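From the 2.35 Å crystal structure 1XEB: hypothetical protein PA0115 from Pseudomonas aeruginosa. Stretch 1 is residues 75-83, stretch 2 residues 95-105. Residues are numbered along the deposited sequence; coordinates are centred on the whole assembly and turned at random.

Stretch 1 75-83: QVVIGRVVS
Stretch 2, residues 95-105: QLMERALQAAE

The alternation of the strand breaks in the middle of this contact: Val 76 and Ile 78 face the helix, but the next residue to do so is Val 81, not Arg 80. The shift occurs at Gly 79 and Arg 80. Gly 79 is extended at phi/psi -158/-177, whereas Arg 80 takes 50/40, a left-handed conformation inside a strand. The other residues of strand 76-83 have ordinary extended values, from -73/119 at Val 81 to -150/153 at Val 82.

Helix 95-105 is regular, with phi between -55 and -71 and psi between -30 and -57. Its i to i-4 hydrogen bonds include Ala 100 N to Leu 96 O at 2.7 Å and Ala 104 N to Ala 100 O at 2.9 Å. It runs roughly antiparallel to the strand: the N-to-C directions make an angle of 143°, and the axes approach to 10.1 Å. The register pairs Val 76 with Ala 104 (CA to CA 6.9 Å), Ile 78 with Ala 100 (CA to CA 7.7 Å) and Val 81 with Leu 96 (CA to CA 8.0 Å). Leu 96, Ala 100 and Ala 104, spaced four apart, form one stripe along the helix, each with its CA-to-CB bond toward the strand.

No hydrogen bond joins the stretches; the contact is apolar packing that buries 322 Å² in total. At the closest CA pairing, small meets branched: Val 76 (chi1 m) places CG2 4.0 Å from Ala 104 CB. The methyl of alanine suits this narrow spacing. Ile 78, with chi1 -83° and chi2 170°, is long enough to reach across the wider gap, where its CD1 lies 3.9 Å from Ala 100 CB and 4.1 Å from Leu 101 CD1. Leu 101 starts with its CA-to-CB bond away from the strand, yet its end comes nearer through chi1 -104° and chi2 19°, both between wells.

Beyond the shift, the helix supplies longer side chains, Leu 96 and Met 97, in place of alanine, and these reach Val 81 across the widest of the three pairings. Val 81 (chi1 t) sets CG1 4.4 Å from Leu 96 CD1 and also 4.4 Å from Met 97 CE. Met 97 is selenomethionine; its CA-to-CB bond points sideways, but chi1 -148°, chi2 59° and chi3 26° bring its flexible end closer. Leu 96 (chi1 -77°, chi2 154°) also brings CD1 within 3.9 Å of Val 82 O, a van der Waals contact with the backbone, while the Val 82 CA-to-CB bond points away.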

# COMPACT_ATOMS: atom_id res chain seq x y z
N GLN A 75 -1.35 -13.59 -6.73
CA GLN A 75 -0.69 -13.00 -5.56
C GLN A 75 -1.49 -11.74 -5.18
O GLN A 75 -1.95 -11.03 -6.07
CB GLN A 75 0.75 -12.59 -5.90
CG GLN A 75 1.60 -13.60 -6.70
CD GLN A 75 3.11 -13.24 -6.71
OE1 GLN A 75 3.89 -13.73 -5.87
NE2 GLN A 75 3.51 -12.39 -7.66
N VAL A 76 -1.69 -11.49 -3.88
CA VAL A 76 -2.38 -10.26 -3.52
C VAL A 76 -1.24 -9.24 -3.52
O VAL A 76 -0.19 -9.51 -2.97
CB VAL A 76 -3.05 -10.30 -2.09
CG1 VAL A 76 -3.72 -11.64 -1.83
CG2 VAL A 76 -2.05 -9.98 -1.02
N VAL A 77 -1.44 -8.11 -4.18
CA VAL A 77 -0.38 -7.11 -4.25
C VAL A 77 -0.65 -5.92 -3.34
O VAL A 77 -1.70 -5.28 -3.42
CB VAL A 77 -0.18 -6.59 -5.71
CG1 VAL A 77 0.91 -5.51 -5.75
CG2 VAL A 77 0.20 -7.74 -6.61
N ILE A 78 0.31 -5.65 -2.46
CA ILE A 78 0.24 -4.54 -1.52
C ILE A 78 1.11 -3.42 -2.09
O ILE A 78 2.24 -3.66 -2.48
CB ILE A 78 0.80 -4.98 -0.14
CG1 ILE A 78 -0.28 -5.70 0.64
CG2 ILE A 78 1.31 -3.79 0.63
CD1 ILE A 78 0.26 -6.35 1.89
N GLY A 79 0.59 -2.20 -2.15
CA GLY A 79 1.36 -1.11 -2.70
C GLY A 79 0.85 0.24 -2.22
O GLY A 79 -0.09 0.31 -1.42
N ARG A 80 1.45 1.31 -2.73
CA ARG A 80 1.10 2.67 -2.37
C ARG A 80 1.04 2.85 -0.84
O ARG A 80 0.14 3.52 -0.31
CB ARG A 80 -0.23 3.04 -3.01
CG ARG A 80 -0.18 3.13 -4.53
CD ARG A 80 0.70 4.29 -4.94
NE ARG A 80 0.51 4.71 -6.33
CZ ARG A 80 1.01 4.09 -7.39
NH1 ARG A 80 0.77 4.57 -8.61
NH2 ARG A 80 1.73 2.99 -7.24
N VAL A 81 1.99 2.23 -0.15
CA VAL A 81 2.06 2.30 1.31
C VAL A 81 2.55 3.70 1.66
O VAL A 81 3.65 4.10 1.27
CB VAL A 81 3.02 1.23 1.88
CG1 VAL A 81 3.22 1.45 3.38
CG2 VAL A 81 2.45 -0.17 1.63
N VAL A 82 1.72 4.44 2.39
CA VAL A 82 2.06 5.82 2.72
C VAL A 82 1.48 6.28 4.06
O VAL A 82 0.45 5.79 4.53
CB VAL A 82 1.54 6.78 1.59
CG1 VAL A 82 0.02 6.78 1.56
CG2 VAL A 82 2.05 8.18 1.80
N SER A 83 2.16 7.23 4.67
CA SER A 83 1.70 7.77 5.93
C SER A 83 2.04 9.25 5.85
O SER A 83 3.09 9.61 5.35
CB SER A 83 2.45 7.11 7.10
OG SER A 83 3.79 7.57 7.17
N GLN A 95 1.28 -0.59 11.92
CA GLN A 95 -0.17 -0.74 11.99
C GLN A 95 -0.76 -1.02 10.61
O GLN A 95 -1.73 -1.79 10.47
CB GLN A 95 -0.80 0.51 12.60
CG GLN A 95 -0.27 0.83 13.99
CD GLN A 95 -0.87 2.11 14.58
OE1 GLN A 95 -2.08 2.18 14.85
NE2 GLN A 95 -0.03 3.12 14.77
N LEU A 96 -0.16 -0.42 9.58
CA LEU A 96 -0.61 -0.61 8.21
C LEU A 96 -0.34 -2.05 7.81
O LEU A 96 -1.25 -2.79 7.42
CB LEU A 96 0.15 0.34 7.28
CG LEU A 96 -0.29 1.80 7.27
CD1 LEU A 96 0.87 2.68 6.83
CD2 LEU A 96 -1.49 1.98 6.35
N MSE A 97 0.92 -2.46 7.92
CA MSE A 97 1.31 -3.81 7.56
C MSE A 97 0.49 -4.86 8.30
O MSE A 97 0.10 -5.87 7.72
CB MSE A 97 2.79 -4.01 7.86
CG MSE A 97 3.47 -4.99 6.91
SE MSE A 97 3.35 -4.41 5.05
CE MSE A 97 3.19 -2.50 5.30
N GLU A 98 0.21 -4.61 9.59
CA GLU A 98 -0.56 -5.57 10.36
C GLU A 98 -1.98 -5.69 9.82
O GLU A 98 -2.48 -6.80 9.65
CB GLU A 98 -0.63 -5.17 11.85
CG GLU A 98 -1.42 -6.19 12.68
CD GLU A 98 -1.98 -5.63 13.98
OE1 GLU A 98 -3.07 -6.09 14.40
OE2 GLU A 98 -1.35 -4.74 14.59
N ARG A 99 -2.63 -4.57 9.57
CA ARG A 99 -4.00 -4.62 9.07
C ARG A 99 -4.07 -5.09 7.63
O ARG A 99 -5.04 -5.72 7.23
CB ARG A 99 -4.68 -3.25 9.20
CG ARG A 99 -5.10 -2.95 10.61
CD ARG A 99 -5.27 -1.45 10.84
NE ARG A 99 -5.41 -1.11 12.26
CZ ARG A 99 -6.52 -1.28 12.97
NH1 ARG A 99 -7.62 -1.78 12.40
NH2 ARG A 99 -6.55 -0.92 14.26
N ALA A 100 -3.02 -4.80 6.86
CA ALA A 100 -2.99 -5.22 5.46
C ALA A 100 -2.95 -6.74 5.40
O ALA A 100 -3.71 -7.37 4.67
CB ALA A 100 -1.78 -4.64 4.76
N LEU A 101 -2.05 -7.33 6.18
CA LEU A 101 -1.91 -8.78 6.21
C LEU A 101 -3.23 -9.43 6.65
O LEU A 101 -3.63 -10.47 6.12
CB LEU A 101 -0.76 -9.17 7.14
CG LEU A 101 0.52 -9.61 6.41
CD1 LEU A 101 0.53 -9.11 4.97
CD2 LEU A 101 1.73 -9.11 7.16
N GLN A 102 -3.89 -8.80 7.61
CA GLN A 102 -5.16 -9.30 8.12
C GLN A 102 -6.26 -9.18 7.08
O GLN A 102 -7.14 -10.04 7.00
CB GLN A 102 -5.57 -8.53 9.37
CG GLN A 102 -6.96 -8.89 9.83
CD GLN A 102 -7.36 -8.17 11.09
OE1 GLN A 102 -7.56 -6.95 11.10
NE2 GLN A 102 -7.46 -8.92 12.18
N ALA A 103 -6.21 -8.12 6.30
CA ALA A 103 -7.21 -7.88 5.26
C ALA A 103 -7.04 -8.91 4.13
O ALA A 103 -8.02 -9.49 3.64
CB ALA A 103 -7.06 -6.46 4.72
N ALA A 104 -5.79 -9.13 3.73
CA ALA A 104 -5.46 -10.09 2.68
C ALA A 104 -5.96 -11.48 3.09
O ALA A 104 -6.53 -12.22 2.28
CB ALA A 104 -3.95 -10.12 2.46
N GLU A 105 -5.72 -11.82 4.36
CA GLU A 105 -6.11 -13.09 4.94
C GLU A 105 -7.63 -13.24 4.89
O GLU A 105 -8.16 -14.27 4.48
CB GLU A 105 -5.60 -13.14 6.38
CG GLU A 105 -6.29 -14.13 7.29
CD GLU A 105 -5.38 -15.27 7.69
OE1 GLU A 105 -5.52 -15.74 8.84
OE2 GLU A 105 -4.55 -15.70 6.85